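Long-range contacts in putative iron binding protein (Bordetella pertussis Tohama I, PDB 1Y9U), which binds ferric iron through a cluster of tyrosines, probably as the periplasmic ferric binding protein of an iron uptake system: residues D6-L10 with N250-A254; R107-K113 with A219-P225; Q140-T145 with R309-S313. All blocks are in the same frame, centred on the assembly; numbering follows the deposited sequence.

Interaction 1: D6-L10 with N250-A254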
ATOM      1  N   ASP A   6      -8.094   3.126 -31.328  1.00 28.30           N
ATOM      2  CA  ASP A   6      -7.006   4.145 -31.354  1.00 27.62           C
ATOM      3  C   ASP A   6      -6.099   4.079 -30.103  1.00 25.02           C
ATOM      4  O   ASP A   6      -5.202   3.270 -30.093  1.00 23.79           O
ATOM      5  CB  ASP A   6      -7.556   5.558 -31.623  1.00 29.17           C
ATOM      6  CG  ASP A   6      -7.137   6.101 -32.983  1.00 32.65           C
ATOM      7  OD1 ASP A   6      -7.267   5.364 -33.997  1.00 37.05           O
ATOM      8  OD2 ASP A   6      -6.673   7.254 -33.146  1.00 35.11           O
ATOM      9  N   GLU A   7      -6.337   4.900 -29.073  1.00 22.95           N
ATOM     10  CA  GLU A   7      -5.356   5.086 -27.988  1.00 21.59           C
ATOM     11  C   GLU A   7      -5.938   5.416 -26.604  1.00 19.65           C
ATOM     12  O   GLU A   7      -7.108   5.773 -26.439  1.00 18.20           O
ATOM     13  CB  GLU A   7      -4.313   6.158 -28.378  1.00 22.20           C
ATOM     14  CG  GLU A   7      -4.875   7.563 -28.493  1.00 23.82           C
ATOM     15  CD  GLU A   7      -3.819   8.624 -28.773  1.00 26.32           C
ATOM     16  OE1 GLU A   7      -2.626   8.294 -28.934  1.00 26.73           O
ATOM     17  OE2 GLU A   7      -4.206   9.809 -28.820  1.00 30.47           O
ATOM     18  N   VAL A   8      -5.062   5.306 -25.609  1.00 18.54           N
ATOM     19  CA  VAL A   8      -5.381   5.623 -24.222  1.00 17.61           C
ATOM     20  C   VAL A   8      -4.074   6.024 -23.545  1.00 17.09           C
ATOM     21  O   VAL A   8      -3.036   5.386 -23.743  1.00 16.91           O
ATOM     22  CB  VAL A   8      -6.052   4.411 -23.506  1.00 17.38           C
ATOM     23  CG1 VAL A   8      -5.096   3.231 -23.341  1.00 16.37           C
ATOM     24  CG2 VAL A   8      -6.665   4.817 -22.186  1.00 17.03           C
ATOM     25  N   SER A   9      -4.146   7.074 -22.738  1.00 17.45           N
ATOM     26  CA  SER A   9      -2.972   7.588 -22.049  1.00 17.45           C
ATOM     27  C   SER A   9      -3.042   7.335 -20.538  1.00 16.54           C
ATOM     28  O   SER A   9      -3.937   7.799 -19.859  1.00 16.15           O
ATOM     29  CB  SER A   9      -2.785   9.081 -22.332  1.00 17.87           C
ATOM     30  OG  SER A   9      -2.515   9.287 -23.709  1.00 20.73           O
ATOM     31  N   LEU A  10      -2.059   6.597 -20.041  1.00 15.90           N
ATOM     32  CA  LEU A  10      -1.946   6.294 -18.609  1.00 15.68           C
ATOM     33  C   LEU A  10      -0.897   7.185 -17.983  1.00 15.66           C
ATOM     34  O   LEU A  10       0.273   7.056 -18.301  1.00 16.54           O
ATOM     35  CB  LEU A  10      -1.552   4.836 -18.426  1.00 16.05           C
ATOM     36  CG  LEU A  10      -1.284   4.386 -16.974  1.00 15.90           C
ATOM     37  CD1 LEU A  10      -2.541   4.459 -16.121  1.00 16.35           C
ATOM     38  CD2 LEU A  10      -0.697   2.984 -16.969  1.00 18.54           C
ATOM     39  N   ASN A 250     -10.186   9.936 -24.339  1.00 18.46           N
ATOM     40  CA  ASN A 250     -10.539   8.588 -24.777  1.00 18.53           C
ATOM     41  C   ASN A 250     -11.259   7.867 -23.635  1.00 18.64           C
ATOM     42  O   ASN A 250     -10.745   6.864 -23.122  1.00 17.71           O
ATOM     43  CB  ASN A 250      -9.293   7.819 -25.197  1.00 18.92           C
ATOM     44  CG  ASN A 250      -8.438   8.580 -26.197  1.00 19.91           C
ATOM     45  OD1 ASN A 250      -8.806   8.701 -27.372  1.00 21.90           O
ATOM     46  ND2 ASN A 250      -7.292   9.080 -25.752  1.00 19.27           N
ATOM     47  N   LYS A 251     -12.419   8.373 -23.224  1.00 18.78           N
ATOM     48  CA  LYS A 251     -13.086   7.892 -22.006  1.00 19.57           C
ATOM     49  C   LYS A 251     -13.454   6.418 -22.093  1.00 19.19           C
ATOM     50  O   LYS A 251     -13.264   5.673 -21.144  1.00 18.67           O
ATOM     51  CB  LYS A 251     -14.339   8.706 -21.626  1.00 20.74           C
ATOM     52  CG  LYS A 251     -14.863   8.368 -20.209  1.00 22.58           C
ATOM     53  CD  LYS A 251     -16.105   9.169 -19.812  1.00 25.05           C
ATOM     54  CE  LYS A 251     -16.973   8.457 -18.786  1.00 26.33           C
ATOM     55  NZ  LYS A 251     -16.356   8.377 -17.435  1.00 29.96           N
ATOM     56  N   ALA A 252     -14.004   5.987 -23.214  1.00 18.57           N
ATOM     57  CA  ALA A 252     -14.360   4.577 -23.365  1.00 18.19           C
ATOM     58  C   ALA A 252     -13.130   3.692 -23.201  1.00 17.12           C
ATOM     59  O   ALA A 252     -13.183   2.674 -22.527  1.00 16.32           O
ATOM     60  CB  ALA A 252     -15.025   4.331 -24.703  1.00 18.59           C
ATOM     61  N   ASN A 253     -12.011   4.072 -23.796  1.00 16.37           N
ATOM     62  CA  ASN A 253     -10.795   3.279 -23.690  1.00 15.84           C
ATOM     63  C   ASN A 253     -10.216   3.340 -22.272  1.00 15.78           C
ATOM     64  O   ASN A 253      -9.585   2.385 -21.816  1.00 15.14           O
ATOM     65  CB  ASN A 253      -9.741   3.744 -24.701  1.00 16.25           C
ATOM     66  CG  ASN A 253     -10.107   3.420 -26.134  1.00 17.12           C
ATOM     67  OD1 ASN A 253     -10.997   2.603 -26.407  1.00 18.39           O
ATOM     68  ND2 ASN A 253      -9.396   4.049 -27.068  1.00 18.23           N
ATOM     69  N   ALA A 254     -10.416   4.467 -21.594  1.00 15.38           N
ATOM     70  CA  ALA A 254      -9.972   4.646 -20.214  1.00 14.80           C
ATOM     71  C   ALA A 254     -10.685   3.655 -19.313  1.00 14.39           C
ATOM     72  O   ALA A 254     -10.063   3.006 -18.477  1.00 13.44           O
ATOM     73  CB  ALA A 254     -10.229   6.067 -19.728  1.00 14.97           C
TER
HETATM   74  O   HOH W   1      -8.719   6.951 -29.119  1.00 27.65           O
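The first turn of helix 251-261 packs beside the start of strand 7-12, with the CA atoms of V8 and N253 5.9 Å apart and the backbone carbonyl of E7 facing the helix. N253 reaches this carbonyl with its amide: ND2 donates to E7 O over 2.9 Å in an almost straight bond, 171° at the hydrogen. The oxygen lies in the amide plane of N253, whereas the donor stands above the E7 carbonyl plane, 49° out of it. Asparagine suits the site because its CG, anti to the carbonyl carbon (chi1 -70°), carries a short amide along the helix flank to the strand. N250, at the N-cap position, lays its side chain against the same oxygen, its CG 3.1 Å from E7 O, but its amide makes no hydrogen bond there. Instead OD1 accepts from a water, which in turn accepts from E7 N at 3.1 Å. Next to these polar groups V8 makes the apolar part of the contact: its CB lies 3.9 Å from CB of N253, and CG2 rests 3.8 Å from the backbone N of A254. The beta-branched valine can thus touch the helix with two carbons while its strand stays extended. The carboxylate of E7 turns to K33, with which it forms a salt bridge, and D57 bonds both S9 N and N250 N. One direct hydrogen bond from a side-chain amide meets E7 O and the water on N250 meets E7 N, tying the N-terminal strand to the start of helix 251-261, far from the iron-binding tyrosines.

Interaction 2: R107-K113 with A219-P225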
ATOM      1  N   ARG A 107       0.662  -3.679   6.126  1.00  8.39           N
ATOM      2  CA  ARG A 107       1.722  -3.330   7.051  1.00  8.39           C
ATOM      3  C   ARG A 107       1.704  -4.351   8.177  1.00  8.66           C
ATOM      4  O   ARG A 107       0.721  -4.482   8.887  1.00  9.00           O
ATOM      5  CB  ARG A 107       1.566  -1.899   7.551  1.00  9.05           C
ATOM      6  CG  ARG A 107       2.789  -1.376   8.269  1.00 10.30           C
ATOM      7  CD  ARG A 107       2.976   0.147   8.115  1.00  9.67           C
ATOM      8  NE  ARG A 107       4.244   0.678   8.616  1.00 10.60           N
ATOM      9  CZ  ARG A 107       5.399   0.552   7.974  1.00 10.41           C
ATOM     10  NH1 ARG A 107       5.477  -0.113   6.836  1.00 11.03           N
ATOM     11  NH2 ARG A 107       6.487   1.102   8.479  1.00 11.92           N
ATOM     12  N   VAL A 108       2.779  -5.133   8.256  1.00  8.45           N
ATOM     13  CA  VAL A 108       2.817  -6.347   9.052  1.00  8.79           C
ATOM     14  C   VAL A 108       3.949  -6.303  10.079  1.00  8.26           C
ATOM     15  O   VAL A 108       4.658  -5.317  10.206  1.00  8.61           O
ATOM     16  CB  VAL A 108       2.924  -7.580   8.116  1.00  8.87           C
ATOM     17  CG1 VAL A 108       1.774  -7.591   7.077  1.00  9.82           C
ATOM     18  CG2 VAL A 108       4.257  -7.622   7.396  1.00  9.42           C
ATOM     19  N   LEU A 109       4.109  -7.400  10.816  1.00  8.43           N
ATOM     20  CA  LEU A 109       5.162  -7.547  11.796  1.00  8.68           C
ATOM     21  C   LEU A 109       6.224  -8.483  11.244  1.00  8.73           C
ATOM     22  O   LEU A 109       5.939  -9.629  10.917  1.00  9.98           O
ATOM     23  CB  LEU A 109       4.600  -8.118  13.093  1.00  8.83           C
ATOM     24  CG  LEU A 109       5.489  -7.960  14.330  1.00  9.03           C
ATOM     25  CD1 LEU A 109       5.567  -6.496  14.804  1.00  8.72           C
ATOM     26  CD2 LEU A 109       5.022  -8.863  15.457  1.00  9.46           C
ATOM     27  N   TYR A 110       7.440  -7.979  11.089  1.00  9.10           N
ATOM     28  CA  TYR A 110       8.588  -8.840  10.827  1.00  8.70           C
ATOM     29  C   TYR A 110       9.020  -9.423  12.148  1.00  8.73           C
ATOM     30  O   TYR A 110       9.064  -8.693  13.131  1.00  8.77           O
ATOM     31  CB  TYR A 110       9.751  -8.059  10.266  1.00  8.58           C
ATOM     32  CG  TYR A 110       9.586  -7.415   8.895  1.00  7.58           C
ATOM     33  CD1 TYR A 110       8.390  -7.432   8.183  1.00  7.91           C
ATOM     34  CD2 TYR A 110      10.681  -6.756   8.309  1.00  7.90           C
ATOM     35  CE1 TYR A 110       8.290  -6.797   6.948  1.00  7.70           C
ATOM     36  CE2 TYR A 110      10.585  -6.144   7.087  1.00  8.70           C
ATOM     37  CZ  TYR A 110       9.394  -6.189   6.390  1.00  7.77           C
ATOM     38  OH  TYR A 110       9.304  -5.497   5.197  1.00  8.90           O
ATOM     39  N   VAL A 111       9.309 -10.719  12.182  1.00  8.72           N
ATOM     40  CA  VAL A 111       9.594 -11.437  13.416  1.00  9.44           C
ATOM     41  C   VAL A 111      10.814 -12.317  13.210  1.00  9.85           C
ATOM     42  O   VAL A 111      10.897 -13.022  12.204  1.00  9.38           O
ATOM     43  CB  VAL A 111       8.397 -12.321  13.828  1.00 10.22           C
ATOM     44  CG1 VAL A 111       8.693 -13.084  15.106  1.00 11.03           C
ATOM     45  CG2 VAL A 111       7.122 -11.463  13.948  1.00 10.67           C
ATOM     46  N   GLU A 112      11.732 -12.337  14.169  1.00  9.68           N
ATOM     47  CA  GLU A 112      12.862 -13.257  14.112  1.00  9.89           C
ATOM     48  C   GLU A 112      12.323 -14.656  13.833  1.00 10.19           C
ATOM     49  O   GLU A 112      11.333 -15.069  14.445  1.00 10.39           O
ATOM     50  CB  GLU A 112      13.615 -13.238  15.431  1.00 10.94           C
ATOM     51  CG  GLU A 112      15.041 -13.753  15.350  1.00 11.45           C
ATOM     52  CD  GLU A 112      15.170 -15.272  15.326  1.00 12.39           C
ATOM     53  OE1 GLU A 112      14.284 -15.969  15.863  1.00 12.63           O
ATOM     54  OE2 GLU A 112      16.181 -15.743  14.740  1.00 15.69           O
ATOM     55  N   LYS A 113      12.967 -15.391  12.930  1.00 10.41           N
ATOM     56  CA  LYS A 113      12.350 -16.571  12.352  1.00 10.95           C
ATOM     57  C   LYS A 113      11.924 -17.655  13.348  1.00 11.21           C
ATOM     58  O   LYS A 113      10.989 -18.392  13.074  1.00 12.47           O
ATOM     59  CB  LYS A 113      13.263 -17.186  11.289  1.00 11.61           C
ATOM     60  CG  LYS A 113      14.553 -17.773  11.868  1.00 12.70           C
ATOM     61  CD  LYS A 113      15.539 -18.167  10.782  1.00 13.57           C
ATOM     62  CE  LYS A 113      16.837 -18.730  11.348  1.00 14.54           C
ATOM     63  NZ  LYS A 113      16.637 -20.081  11.966  1.00 18.28           N
ATOM     64  N   ALA A 219      16.212 -14.373   7.631  1.00  8.49           N
ATOM     65  CA  ALA A 219      16.282 -14.178   9.071  1.00  9.33           C
ATOM     66  C   ALA A 219      14.920 -13.998   9.736  1.00  9.24           C
ATOM     67  O   ALA A 219      14.839 -14.075  10.966  1.00  9.80           O
ATOM     68  CB  ALA A 219      17.124 -12.971   9.370  1.00 10.36           C
ATOM     69  N   ILE A 220      13.871 -13.741   8.947  1.00  8.25           N
ATOM     70  CA  ILE A 220      12.584 -13.317   9.455  1.00  9.15           C
ATOM     71  C   ILE A 220      11.444 -14.165   8.920  1.00  9.08           C
ATOM     72  O   ILE A 220      11.545 -14.868   7.918  1.00  9.85           O
ATOM     73  CB  ILE A 220      12.298 -11.805   9.143  1.00  8.85           C
ATOM     74  CG1 ILE A 220      12.194 -11.515   7.637  1.00  9.77           C
ATOM     75  CG2 ILE A 220      13.372 -10.933   9.776  1.00 10.02           C
ATOM     76  CD1 ILE A 220      11.461 -10.218   7.330  1.00 10.78           C
ATOM     77  N   LYS A 221      10.332 -14.050   9.616  1.00  9.26           N
ATOM     78  CA  LYS A 221       9.040 -14.490   9.153  1.00  9.57           C
ATOM     79  C   LYS A 221       8.053 -13.333   9.304  1.00  9.30           C
ATOM     80  O   LYS A 221       8.317 -12.352  10.009  1.00  9.61           O
ATOM     81  CB  LYS A 221       8.539 -15.705   9.933  1.00  9.56           C
ATOM     82  CG  LYS A 221       8.318 -15.473  11.426  1.00 10.61           C
ATOM     83  CD  LYS A 221       7.955 -16.759  12.169  1.00 13.24           C
ATOM     84  CE  LYS A 221       7.941 -16.505  13.639  1.00 15.07           C
ATOM     85  NZ  LYS A 221       7.656 -17.756  14.398  1.00 19.54           N
ATOM     86  N   VAL A 222       6.924 -13.454   8.630  1.00  9.49           N
ATOM     87  CA  VAL A 222       5.857 -12.472   8.705  1.00  9.13           C
ATOM     88  C   VAL A 222       4.734 -12.975   9.609  1.00  9.81           C
ATOM     89  O   VAL A 222       4.263 -14.113   9.486  1.00 11.27           O
ATOM     90  CB  VAL A 222       5.300 -12.166   7.298  1.00  9.76           C
ATOM     91  CG1 VAL A 222       3.975 -11.430   7.357  1.00  9.20           C
ATOM     92  CG2 VAL A 222       6.307 -11.370   6.501  1.00 10.48           C
ATOM     93  N   VAL A 223       4.302 -12.103  10.506  1.00  9.57           N
ATOM     94  CA  VAL A 223       3.037 -12.266  11.214  1.00 10.21           C
ATOM     95  C   VAL A 223       2.215 -11.029  10.863  1.00  9.82           C
ATOM     96  O   VAL A 223       2.689  -9.908  11.033  1.00  9.79           O
ATOM     97  CB  VAL A 223       3.239 -12.396  12.741  1.00 10.74           C
ATOM     98  CG1 VAL A 223       1.914 -12.392  13.467  1.00 11.98           C
ATOM     99  CG2 VAL A 223       3.993 -13.664  13.049  1.00 11.31           C
ATOM    100  N   ARG A 224       1.002 -11.234  10.358  1.00  9.85           N
ATOM    101  CA  ARG A 224       0.119 -10.125  10.016  1.00  9.76           C
ATOM    102  C   ARG A 224      -0.723  -9.746  11.224  1.00 10.38           C
ATOM    103  O   ARG A 224      -1.611 -10.521  11.612  1.00 10.91           O
ATOM    104  CB  ARG A 224      -0.812 -10.500   8.865  1.00 10.74           C
ATOM    105  CG  ARG A 224      -0.102 -10.800   7.543  1.00 10.80           C
ATOM    106  CD  ARG A 224      -0.971 -10.454   6.399  1.00 11.32           C
ATOM    107  NE  ARG A 224      -0.477 -10.716   5.062  1.00 10.62           N
ATOM    108  CZ  ARG A 224      -0.699 -11.828   4.369  1.00 11.32           C
ATOM    109  NH1 ARG A 224      -1.251 -12.889   4.927  1.00 11.21           N
ATOM    110  NH2 ARG A 224      -0.323 -11.904   3.097  1.00 11.85           N
ATOM    111  N   PRO A 225      -0.487  -8.585  11.826  1.00 10.11           N
ATOM    112  CA  PRO A 225      -1.328  -8.172  12.954  1.00 10.73           C
ATOM    113  C   PRO A 225      -2.721  -7.801  12.508  1.00 11.03           C
ATOM    114  O   PRO A 225      -2.961  -7.504  11.335  1.00 11.04           O
ATOM    115  CB  PRO A 225      -0.613  -6.940  13.514  1.00 10.74           C
ATOM    116  CG  PRO A 225       0.750  -6.947  12.887  1.00 10.39           C
ATOM    117  CD  PRO A 225       0.545  -7.574  11.535  1.00 10.57           C
TER
HETATM  118  O   HOH W   2      17.143 -14.601  12.536  1.00 15.90           O
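The phenol ring of Y110 carries I220 CD1 over one face, a CH-pi contact with the methyl 4.0 Å from the ring centroid and displaced toward the rim. At the ring's far end OH bonds to N197 O. Near the other flat group, the R224 guanidinium, V108 CG1 lies obliquely; the methyl packs on the arginine's aliphatic part, 3.7 Å from CG, while NE forms a salt bridge with D106. Arginine fits here because its extended stem covers a valine and still delivers charge to an aspartate. In the antiparallel strand pair, L109 with V223 and V111 with K221 are hydrogen-bonded pairs and Y110 with V222 is a non-hydrogen-bonded pair. Four backbone bonds join the two hydrogen-bonded pairs; that from K221 N to V111 O is 2.8 Å long. On the face of L109, V111 and V223, V111 CG2 meets V223 CG2 at 3.9 Å; beyond the paired residues P225 CG touches L109 CB. K221 crosses V111: with CG between backbone N and carbonyl carbon (chi1 62°), its extended chain takes CE to 3.8 Å from V111 CG1 and NZ onward to L115 O. At the end of the pair K113 N donates to A219 O, 3.0 Å away, and a water bridges that oxygen to E112 OE2. Valines and I220, whose branched CB suits extended strands, thus pack beside backbone bonds: L109 and V111 bond to strand 220-223, V108, Y110 and E112 to strand 193-197 on the other side, while Y110 lies against helix 179-187 and against helix 198-206, whose Y200 binds iron in the iron-loaded protein.

Interaction 3: Q140-T145 with R309-S313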
ATOM      1  N   GLN A 140       6.762   9.526  11.075  1.00 11.00           N
ATOM      2  CA  GLN A 140       6.179  10.442  10.099  1.00 11.54           C
ATOM      3  C   GLN A 140       6.164   9.897   8.675  1.00 11.38           C
ATOM      4  O   GLN A 140       5.561  10.508   7.775  1.00 12.43           O
ATOM      5  CB  GLN A 140       6.901  11.802  10.133  1.00 12.04           C
ATOM      6  CG  GLN A 140       6.651  12.613  11.413  1.00 12.57           C
ATOM      7  CD  GLN A 140       5.189  13.040  11.602  1.00 12.68           C
ATOM      8  OE1 GLN A 140       4.354  12.918  10.710  1.00 15.04           O
ATOM      9  NE2 GLN A 140       4.887  13.535  12.794  1.00 13.64           N
ATOM     10  N   HIS A 141       6.780   8.746   8.443  1.00 11.07           N
ATOM     11  CA  HIS A 141       6.714   8.191   7.111  1.00 11.01           C
ATOM     12  C   HIS A 141       5.266   7.851   6.774  1.00 11.31           C
ATOM     13  O   HIS A 141       4.548   7.364   7.632  1.00 10.44           O
ATOM     14  CB  HIS A 141       7.570   6.945   6.976  1.00 10.90           C
ATOM     15  CG  HIS A 141       7.682   6.487   5.557  1.00 10.45           C
ATOM     16  ND1 HIS A 141       6.736   5.676   4.969  1.00 11.15           N
ATOM     17  CD2 HIS A 141       8.568   6.809   4.590  1.00 12.72           C
ATOM     18  CE1 HIS A 141       7.072   5.477   3.703  1.00 11.96           C
ATOM     19  NE2 HIS A 141       8.172   6.159   3.448  1.00 12.97           N
ATOM     20  N   PRO A 142       4.806   8.106   5.548  1.00 11.67           N
ATOM     21  CA  PRO A 142       3.443   7.730   5.163  1.00 11.65           C
ATOM     22  C   PRO A 142       2.981   6.320   5.526  1.00 10.51           C
ATOM     23  O   PRO A 142       1.806   6.124   5.820  1.00 10.56           O
ATOM     24  CB  PRO A 142       3.439   7.951   3.663  1.00 12.82           C
ATOM     25  CG  PRO A 142       4.364   9.092   3.484  1.00 13.31           C
ATOM     26  CD  PRO A 142       5.471   8.878   4.481  1.00 11.67           C
ATOM     27  N   TYR A 143       3.872   5.327   5.504  1.00 10.34           N
ATOM     28  CA  TYR A 143       3.447   3.984   5.881  1.00 10.33           C
ATOM     29  C   TYR A 143       2.944   3.950   7.314  1.00 10.30           C
ATOM     30  O   TYR A 143       2.002   3.241   7.657  1.00 10.54           O
ATOM     31  CB  TYR A 143       4.607   3.010   5.773  1.00 10.70           C
ATOM     32  CG  TYR A 143       5.207   2.773   4.413  1.00 12.24           C
ATOM     33  CD1 TYR A 143       6.477   2.197   4.298  1.00 12.51           C
ATOM     34  CD2 TYR A 143       4.527   3.068   3.253  1.00 14.27           C
ATOM     35  CE1 TYR A 143       7.035   1.944   3.065  1.00 15.20           C
ATOM     36  CE2 TYR A 143       5.080   2.823   2.018  1.00 16.62           C
ATOM     37  CZ  TYR A 143       6.336   2.265   1.936  1.00 17.79           C
ATOM     38  OH  TYR A 143       6.864   2.012   0.691  1.00 22.10           O
ATOM     39  N   ASN A 144       3.634   4.692   8.175  1.00  9.95           N
ATOM     40  CA  ASN A 144       3.285   4.740   9.581  1.00 10.17           C
ATOM     41  C   ASN A 144       2.128   5.678   9.863  1.00 10.38           C
ATOM     42  O   ASN A 144       1.259   5.335  10.660  1.00 10.67           O
ATOM     43  CB  ASN A 144       4.498   5.095  10.433  1.00  9.97           C
ATOM     44  CG  ASN A 144       5.470   3.933  10.599  1.00 10.36           C
ATOM     45  OD1 ASN A 144       5.084   2.770  10.542  1.00 11.12           O
ATOM     46  ND2 ASN A 144       6.753   4.260  10.770  1.00 10.74           N
ATOM     47  N   THR A 145       2.074   6.852   9.230  1.00 10.10           N
ATOM     48  CA  THR A 145       0.947   7.743   9.507  1.00 10.51           C
ATOM     49  C   THR A 145      -0.363   7.157   9.055  1.00 10.44           C
ATOM     50  O   THR A 145      -1.375   7.398   9.677  1.00 10.46           O
ATOM     51  CB  THR A 145       1.106   9.138   8.926  1.00 11.11           C
ATOM     52  OG1 THR A 145       1.218   9.055   7.504  1.00 12.11           O
ATOM     53  CG2 THR A 145       2.369   9.830   9.436  1.00 11.74           C
ATOM     54  N   ARG A 309      -5.453  11.404   8.602  1.00 14.61           N
ATOM     55  CA  ARG A 309      -4.018  11.453   8.325  1.00 14.33           C
ATOM     56  C   ARG A 309      -3.307  12.590   9.048  1.00 15.12           C
ATOM     57  O   ARG A 309      -2.264  12.392   9.667  1.00 14.70           O
ATOM     58  CB  ARG A 309      -3.706  11.521   6.810  1.00 14.63           C
ATOM     59  CG  ARG A 309      -2.332  10.950   6.479  1.00 13.85           C
ATOM     60  CD  ARG A 309      -2.327   9.425   6.533  1.00 14.29           C
ATOM     61  NE  ARG A 309      -1.197   8.757   5.912  1.00 13.42           N
ATOM     62  CZ  ARG A 309      -1.108   8.398   4.634  1.00 12.74           C
ATOM     63  NH1 ARG A 309      -2.082   8.675   3.770  1.00 13.70           N
ATOM     64  NH2 ARG A 309      -0.047   7.730   4.227  1.00 11.74           N
ATOM     65  N   LYS A 310      -3.874  13.786   8.954  1.00 16.50           N
ATOM     66  CA  LYS A 310      -3.250  14.950   9.572  1.00 17.51           C
ATOM     67  C   LYS A 310      -3.283  14.816  11.099  1.00 16.80           C
ATOM     68  O   LYS A 310      -2.280  15.072  11.749  1.00 17.35           O
ATOM     69  CB  LYS A 310      -3.937  16.240   9.121  1.00 18.84           C
ATOM     70  CG  LYS A 310      -3.256  17.527   9.584  1.00 22.91           C
ATOM     71  CD  LYS A 310      -4.194  18.739   9.505  1.00 28.17           C
ATOM     72  CE  LYS A 310      -4.538  19.110   8.060  1.00 30.91           C
ATOM     73  NZ  LYS A 310      -5.434  20.307   7.942  1.00 33.45           N
ATOM     74  N   GLN A 311      -4.388  14.351  11.661  1.00 16.80           N
ATOM     75  CA  GLN A 311      -4.492  14.097  13.095  1.00 16.82           C
ATOM     76  C   GLN A 311      -3.424  13.087  13.553  1.00 16.37           C
ATOM     77  O   GLN A 311      -2.797  13.247  14.590  1.00 17.48           O
ATOM     78  CB  GLN A 311      -5.888  13.574  13.469  1.00 17.30           C
ATOM     79  CG  GLN A 311      -6.146  13.536  14.988  1.00 18.98           C
ATOM     80  CD  GLN A 311      -7.535  13.083  15.391  1.00 20.92           C
ATOM     81  OE1 GLN A 311      -8.410  12.884  14.544  1.00 22.74           O
ATOM     82  NE2 GLN A 311      -7.735  12.898  16.687  1.00 21.24           N
ATOM     83  N   ALA A 312      -3.205  12.058  12.744  1.00 14.86           N
ATOM     84  CA  ALA A 312      -2.230  11.027  13.040  1.00 13.83           C
ATOM     85  C   ALA A 312      -0.826  11.605  13.056  1.00 13.60           C
ATOM     86  O   ALA A 312      -0.066  11.327  13.969  1.00 13.59           O
ATOM     87  CB  ALA A 312      -2.332   9.917  12.000  1.00 13.78           C
ATOM     88  N   SER A 313      -0.467  12.391  12.039  1.00 13.64           N
ATOM     89  CA  SER A 313       0.839  13.008  11.951  1.00 13.69           C
ATOM     90  C   SER A 313       1.089  13.923  13.161  1.00 14.77           C
ATOM     91  O   SER A 313       2.195  13.988  13.719  1.00 14.49           O
ATOM     92  CB  SER A 313       0.990  13.819  10.657  1.00 14.42           C
ATOM     93  OG  SER A 313       2.223  14.500  10.601  1.00 15.65           O
TER
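R309 crosses to the start of helix 142-155, its side chain meeting T145 at about a right angle. From CB, with CG anti to the backbone N and a bend at chi2 (75°), the chain leaves its own helix and brings its end nearer the other. CG lies at the margin of contact, CD comes 3.7 Å from T145 OG1, and NE donates to that hydroxyl at 2.9 Å. Beyond CZ, NH2 donates to P142 O, also at 2.9 Å, and lies 3.5 Å from P142 CB. Both acceptors sit at the guanidinium edge, tilted from its plane by about 20°, so two neighbouring N-H groups hold the flat group against the helix. NH2 also forms a salt bridge with D63. Arginine suits the place since one planar head can donate in several directions at once; in T145 the hydroxyl sits between the backbone N and the carbonyl carbon (chi1 61°) and accepts from NE, while CG2 goes toward S313.

A second grip lies one helical turn further along. S313 OG donates to Q140 OE1 over 2.7 Å, while Q140 NE2 returns a bond to S313 O over 2.9 Å, so the primary amide uses both ends on one residue. Between these polar groups A312 is small enough for the helices to approach, its CB 3.6 Å from T145 O. Within the first segment, H141 N-caps the helix: its ND1 accepts from Y143 N at 2.9 Å, and CE1 lies over the centre of the ring of Y143, a residue that binds iron in the iron-loaded protein. Paired donors and acceptors thus join helix 303-318 to the start of helix 142-155 and to the loop leading into it, and the guanidinium, whose charge D63 probably offsets, may help polarise the P142 carbonyl.

Interaction 2 is nested along the chain inside the loop closed by interaction 1, while interaction 3 alternates with both. Interactions 1 and 2 reach the same mixed sheet on opposite sides of the chain's centre, their centres about 41 Å apart; those of 1 and 3 are about 35 Å apart. Interactions 2 and 3 lie closer, about 22 Å between centres, and touch: R107 NE is 3.0 Å from N144 OD1, a hydrogen bond joining strand 100-112 to helix 142-155. Strand 100-112 also pairs with strand 237-245, which leads toward helix 251-261 of interaction 1. Interaction 3 holds Y143 and interaction 2 adjoins Y143 and Y200, tyrosines that bind iron, whereas interaction 1 packs a distant end.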